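Local coordinates for putative retaining b-glycosidase (Saccharophagus degradans, PDB 5A95), which probably hydrolyses mixed-linkage beta-glucans with retention of anomeric configuration, as a family 5 (subfamily 26) glycoside hydrolase with EC number 3.2.1.73, at residues D75-L80 / Y119-I123; G313-V317 / F354-V358. The protein carries 1 engineered substitution. All blocks are in the same frame, centred on the assembly; numbering follows the deposited sequence.

Contact 1: residues D75-L80 / Y119-I123; sequences DTGKLL and YLGHI
Tyr119 OH is gripped by several groups. It donates to Asp75 OD2 at 2.7 Å. A water donates to it, with 2.6 Å from OH to the water oxygen, and Thr76 N adds a weak, bent bond of 3.4 Å to OH. The carboxylate oxygen lies at the edge of the tyrosine ring, yet OH meets it from above the carboxylate plane, 65° out, the two flat groups being turned 68° apart. The same water accepts from Thr76 N. Asp75 is the N-cap residue of helix 76-81; its CG lies trans to the backbone N, and OD1 accepts weak bonds from Gly77 N and Lys78 N. Ser110 OG and His107 N hold OD1 and OD2 in turn. Beside this polar cluster the contact is apolar: Thr76 CG2 lies 3.6 Å from His122 CB. Leu80 CD1 lies over one face of the His122 imidazole, displaced toward the rim, in a CH-pi contact 19° off the normal. His122 ND1 is bonded to Glu125. The Asp75 side chain lies about 7 Å from a bound beta-D-glucopyranose. With OD1 and OD2 both engaged, the carboxylate's rotation is fixed, capping helix 76-81 while accepting from Tyr119 of helix 116-133.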
loop_
_atom_site.group_PDB
_atom_site.type_symbol
_atom_site.label_atom_id
_atom_site.label_comp_id
_atom_site.label_asym_id
_atom_site.label_seq_id
_atom_site.Cartn_x
_atom_site.Cartn_y
_atom_site.Cartn_z
ATOM N N ASP A 75 -2.412 10.700 24.031
ATOM C CA ASP A 75 -2.742 11.190 22.700
ATOM C C ASP A 75 -3.716 12.379 22.776
ATOM O O ASP A 75 -4.636 12.402 23.592
ATOM C CB ASP A 75 -3.370 10.052 21.880
ATOM C CG ASP A 75 -3.833 10.487 20.524
ATOM O OD1 ASP A 75 -5.010 10.893 20.413
ATOM O OD2 ASP A 75 -3.053 10.366 19.547
ATOM N N THR A 76 -3.512 13.336 21.882
ATOM C CA THR A 76 -4.298 14.559 21.841
ATOM C C THR A 76 -5.785 14.263 21.747
ATOM O O THR A 76 -6.584 14.891 22.420
ATOM C CB THR A 76 -3.839 15.405 20.625
ATOM O OG1 THR A 76 -2.452 15.743 20.768
ATOM C CG2 THR A 76 -4.653 16.663 20.470
ATOM N N GLY A 77 -6.158 13.321 20.887
ATOM C CA GLY A 77 -7.555 12.962 20.719
ATOM C C GLY A 77 -8.176 12.366 21.980
ATOM O O GLY A 77 -9.331 12.611 22.297
ATOM N N LYS A 78 -7.420 11.530 22.689
ATOM C CA LYS A 78 -7.886 10.962 23.944
ATOM C C LYS A 78 -8.202 12.107 24.894
ATOM O O LYS A 78 -9.247 12.127 25.527
ATOM C CB LYS A 78 -6.822 10.014 24.525
ATOM C CG LYS A 78 -7.201 9.324 25.835
ATOM C CD LYS A 78 -6.898 10.182 27.054
ATOM C CE LYS A 78 -7.108 9.374 28.325
ATOM N NZ LYS A 78 -7.005 10.196 29.545
ATOM N N LEU A 79 -7.275 13.049 25.021
ATOM C CA LEU A 79 -7.451 14.182 25.921
ATOM C C LEU A 79 -8.616 15.086 25.509
ATOM O O LEU A 79 -9.437 15.487 26.365
ATOM C CB LEU A 79 -6.146 14.948 26.048
ATOM C CG LEU A 79 -5.048 14.180 26.810
ATOM C CD1 LEU A 79 -3.713 14.877 26.620
ATOM C CD2 LEU A 79 -5.404 14.045 28.285
ATOM N N LEU A 80 -8.738 15.366 24.212
ATOM C CA LEU A 80 -9.848 16.208 23.724
ATOM C C LEU A 80 -11.203 15.614 24.083
ATOM O O LEU A 80 -12.169 16.339 24.349
ATOM C CB LEU A 80 -9.764 16.379 22.197
ATOM C CG LEU A 80 -8.733 17.364 21.676
ATOM C CD1 LEU A 80 -8.395 17.124 20.200
ATOM C CD2 LEU A 80 -9.205 18.793 21.893
ATOM N N TYR A 119 -5.630 17.594 13.498
ATOM C CA TYR A 119 -4.598 17.163 14.437
ATOM C C TYR A 119 -3.443 18.179 14.467
ATOM O O TYR A 119 -2.954 18.565 15.542
ATOM C CB TYR A 119 -4.133 15.729 14.132
ATOM C CG TYR A 119 -3.640 14.956 15.343
ATOM C CD1 TYR A 119 -2.590 15.425 16.115
ATOM C CD2 TYR A 119 -4.240 13.772 15.731
ATOM C CE1 TYR A 119 -2.155 14.743 17.234
ATOM C CE2 TYR A 119 -3.821 13.085 16.873
ATOM C CZ TYR A 119 -2.760 13.557 17.613
ATOM O OH TYR A 119 -2.334 12.883 18.721
ATOM N N LEU A 120 -3.003 18.607 13.282
ATOM C CA LEU A 120 -1.923 19.589 13.222
ATOM C C LEU A 120 -2.316 20.902 13.918
ATOM O O LEU A 120 -1.503 21.531 14.563
ATOM C CB LEU A 120 -1.505 19.847 11.781
ATOM C CG LEU A 120 -0.812 18.661 11.104
ATOM C CD1 LEU A 120 -0.812 18.869 9.600
ATOM C CD2 LEU A 120 0.604 18.479 11.629
ATOM N N GLY A 121 -3.575 21.306 13.785
ATOM C CA GLY A 121 -4.033 22.490 14.497
ATOM C C GLY A 121 -3.898 22.342 16.004
ATOM O O GLY A 121 -3.616 23.325 16.713
ATOM N N HIS A 122 -4.103 21.126 16.514
ATOM C CA HIS A 122 -3.913 20.876 17.955
ATOM C C HIS A 122 -2.436 20.831 18.341
ATOM O O HIS A 122 -2.065 21.287 19.421
ATOM C CB HIS A 122 -4.653 19.633 18.409
ATOM C CG HIS A 122 -6.136 19.766 18.324
ATOM N ND1 HIS A 122 -6.835 20.706 19.052
ATOM C CD2 HIS A 122 -7.059 19.095 17.594
ATOM C CE1 HIS A 122 -8.126 20.599 18.780
ATOM N NE2 HIS A 122 -8.291 19.632 17.904
ATOM N N ILE A 123 -1.585 20.252 17.484
ATOM C CA ILE A 123 -0.157 20.290 17.743
ATOM C C ILE A 123 0.316 21.750 17.816
ATOM O O ILE A 123 1.136 22.079 18.661
ATOM C CB ILE A 123 0.638 19.412 16.762
ATOM C CG1 ILE A 123 0.221 17.945 16.893
ATOM C CG2 ILE A 123 2.131 19.562 17.034
ATOM C CD1 ILE A 123 0.751 17.044 15.788
HETATM O O HOH W 1 -0.684 13.238 20.732
#

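Contact 2: residues G313-V317 / F354-V358; sequences GPRIV and FFKQV
Phe354 and Val317 bring most of the apolar surface to this meeting of helices 312-323 and 350-363, whose short segments run at 36° to each other with their axes 11.2 Å apart at closest approach. Among the aromatic contacts, the ring end of Phe354 lies beside the Gly313-Pro314 backbone. Its CG stands anti to the backbone N (chi1 170°), which carries the ring across to the other helix. Gly313 and Phe354 also have closely placed backbones, with 7.2 Å between CA of Gly313 and CA of Phe354. Pro314 CD lies 3.8 Å from Phe354 CE1.

One methyl, Val317 CG2, serves both rings. It comes to the edge of the Phe354 ring, near its plane, at 3.7 Å from CE2, and the same methyl lies 3.8 Å from Phe355 CE1. Ile316 CG2 approaches the edge of the Phe355 ring more loosely, 4.5 Å from CZ.

Purely aliphatic packing is confined to one pair: Val317 CG1 and Val358 CG1 meet tip to tip at 3.9 Å. Within segment 354-358, Phe354 CD2 sits 3.8 Å above the centre of the Phe355 ring, while Val358 CG2 lies over one face of the Phe354 ring, toward its rim. These intrahelical contacts probably limit how the two rings can turn.

The interface joins two neighbouring outer helices of the (beta/alpha)8 barrel, on either side in sequence of strand 326-329. Phe355 and Val358 touch Val329 and Tyr327 of that strand, so helix 350-363 packs on the barrel wall, whereas Ile316 extends the packing from helix 312-323 to Trp274 and Trp278 of helix 267-279.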
loop_
_atom_site.group_PDB
_atom_site.type_symbol
_atom_site.label_atom_id
_atom_site.label_comp_id
_atom_site.label_asym_id
_atom_site.label_seq_id
_atom_site.Cartn_x
_atom_site.Cartn_y
_atom_site.Cartn_z
ATOM N N GLY A 313 12.912 2.486 40.471
ATOM C CA GLY A 313 12.985 3.919 40.269
ATOM C C GLY A 313 14.384 4.461 40.550
ATOM O O GLY A 313 15.024 5.076 39.692
ATOM N N PRO A 314 14.879 4.226 41.776
ATOM C CA PRO A 314 16.209 4.723 42.094
ATOM C C PRO A 314 17.287 4.138 41.189
ATOM O O PRO A 314 18.240 4.821 40.858
ATOM C CB PRO A 314 16.392 4.318 43.567
ATOM C CG PRO A 314 14.979 4.321 44.122
ATOM C CD PRO A 314 14.112 3.835 42.977
ATOM N N ARG A 315 17.118 2.874 40.812
ATOM C CA ARG A 315 18.096 2.228 39.937
ATOM C C ARG A 315 18.173 2.875 38.563
ATOM O O ARG A 315 19.266 3.210 38.092
ATOM C CB ARG A 315 17.797 0.758 39.744
ATOM C CG ARG A 315 18.150 -0.103 40.885
ATOM C CD ARG A 315 18.252 -1.564 40.466
ATOM N NE ARG A 315 18.454 -2.256 41.705
ATOM C CZ ARG A 315 17.600 -3.087 42.282
ATOM N NH1 ARG A 315 16.469 -3.353 41.712
ATOM N NH2 ARG A 315 17.921 -3.640 43.445
ATOM N N ILE A 316 17.031 3.042 37.907
ATOM C CA ILE A 316 17.041 3.588 36.561
ATOM C C ILE A 316 17.498 5.053 36.552
ATOM O O ILE A 316 18.212 5.491 35.652
ATOM C CB ILE A 316 15.691 3.370 35.841
ATOM C CG1 ILE A 316 15.799 3.619 34.341
ATOM C CG2 ILE A 316 14.564 4.239 36.390
ATOM C CD1 ILE A 316 16.749 2.724 33.613
ATOM N N VAL A 317 17.123 5.816 37.584
ATOM C CA VAL A 317 17.575 7.187 37.683
ATOM C C VAL A 317 19.098 7.273 37.914
ATOM O O VAL A 317 19.778 8.058 37.267
ATOM C CB VAL A 317 16.780 7.943 38.767
ATOM C CG1 VAL A 317 17.418 9.264 39.129
ATOM C CG2 VAL A 317 15.358 8.169 38.271
ATOM N N PHE A 354 7.772 9.856 42.856
ATOM C CA PHE A 354 9.188 9.559 42.763
ATOM C C PHE A 354 9.836 10.439 41.677
ATOM O O PHE A 354 10.829 11.143 41.915
ATOM C CB PHE A 354 9.411 8.069 42.491
ATOM C CG PHE A 354 10.847 7.755 42.158
ATOM C CD1 PHE A 354 11.813 7.754 43.165
ATOM C CD2 PHE A 354 11.260 7.599 40.842
ATOM C CE1 PHE A 354 13.132 7.530 42.882
ATOM C CE2 PHE A 354 12.590 7.400 40.558
ATOM C CZ PHE A 354 13.515 7.363 41.568
ATOM N N PHE A 355 9.285 10.408 40.466
ATOM C CA PHE A 355 9.912 11.121 39.375
ATOM C C PHE A 355 9.750 12.631 39.515
ATOM O O PHE A 355 10.593 13.392 39.078
ATOM C CB PHE A 355 9.371 10.641 38.030
ATOM C CG PHE A 355 9.939 9.324 37.579
ATOM C CD1 PHE A 355 11.284 9.233 37.258
ATOM C CD2 PHE A 355 9.162 8.198 37.480
ATOM C CE1 PHE A 355 11.820 8.032 36.843
ATOM C CE2 PHE A 355 9.694 6.992 37.048
ATOM C CZ PHE A 355 11.018 6.923 36.732
ATOM N N LYS A 356 8.660 13.054 40.148
ATOM C CA LYS A 356 8.464 14.466 40.369
ATOM C C LYS A 356 9.636 15.048 41.192
ATOM O O LYS A 356 10.197 16.090 40.887
ATOM C CB LYS A 356 7.152 14.713 41.132
ATOM C CG LYS A 356 6.771 16.164 41.240
ATOM C CD LYS A 356 5.424 16.295 41.903
ATOM C CE LYS A 356 4.947 17.737 41.931
ATOM N NZ LYS A 356 3.560 17.809 42.480
ATOM N N GLN A 357 9.975 14.354 42.279
ATOM C CA GLN A 357 11.085 14.782 43.121
ATOM C C GLN A 357 12.402 14.794 42.358
ATOM O O GLN A 357 13.178 15.724 42.456
ATOM C CB GLN A 357 11.162 13.881 44.357
ATOM C CG GLN A 357 12.271 14.221 45.341
ATOM C CD GLN A 357 12.108 13.494 46.679
ATOM O OE1 GLN A 357 11.844 12.306 46.729
ATOM N NE2 GLN A 357 12.253 14.228 47.771
ATOM N N VAL A 358 12.644 13.752 41.572
ATOM C CA VAL A 358 13.859 13.659 40.763
ATOM C C VAL A 358 13.961 14.820 39.786
ATOM O O VAL A 358 14.996 15.466 39.677
ATOM C CB VAL A 358 13.893 12.308 40.008
ATOM C CG1 VAL A 358 14.970 12.279 38.936
ATOM C CG2 VAL A 358 14.072 11.155 40.987
#

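How the contacts relate
Contact 1 (75-80 with 119-123) closes before contact 2 (313-317 with 354-358) opens, so the two lie in series along the chain. Their centres are 29 Å apart and their nearest atoms about 17 Å, without any touch. Both belong to the (beta/alpha)8 barrel, near opposite ends of its sequence: 76-81 is a short helix just after strand 65-72, and helix 116-133 comes after strand 101-106 and helix 108-114, while helices 312-323 and 350-363 come before and after strand 326-329. The barrel closes where strand 65-72 pairs in parallel with 326-329. Contact 1 lies nearer the bound glucan; contact 2 is packing in the outer helical layer.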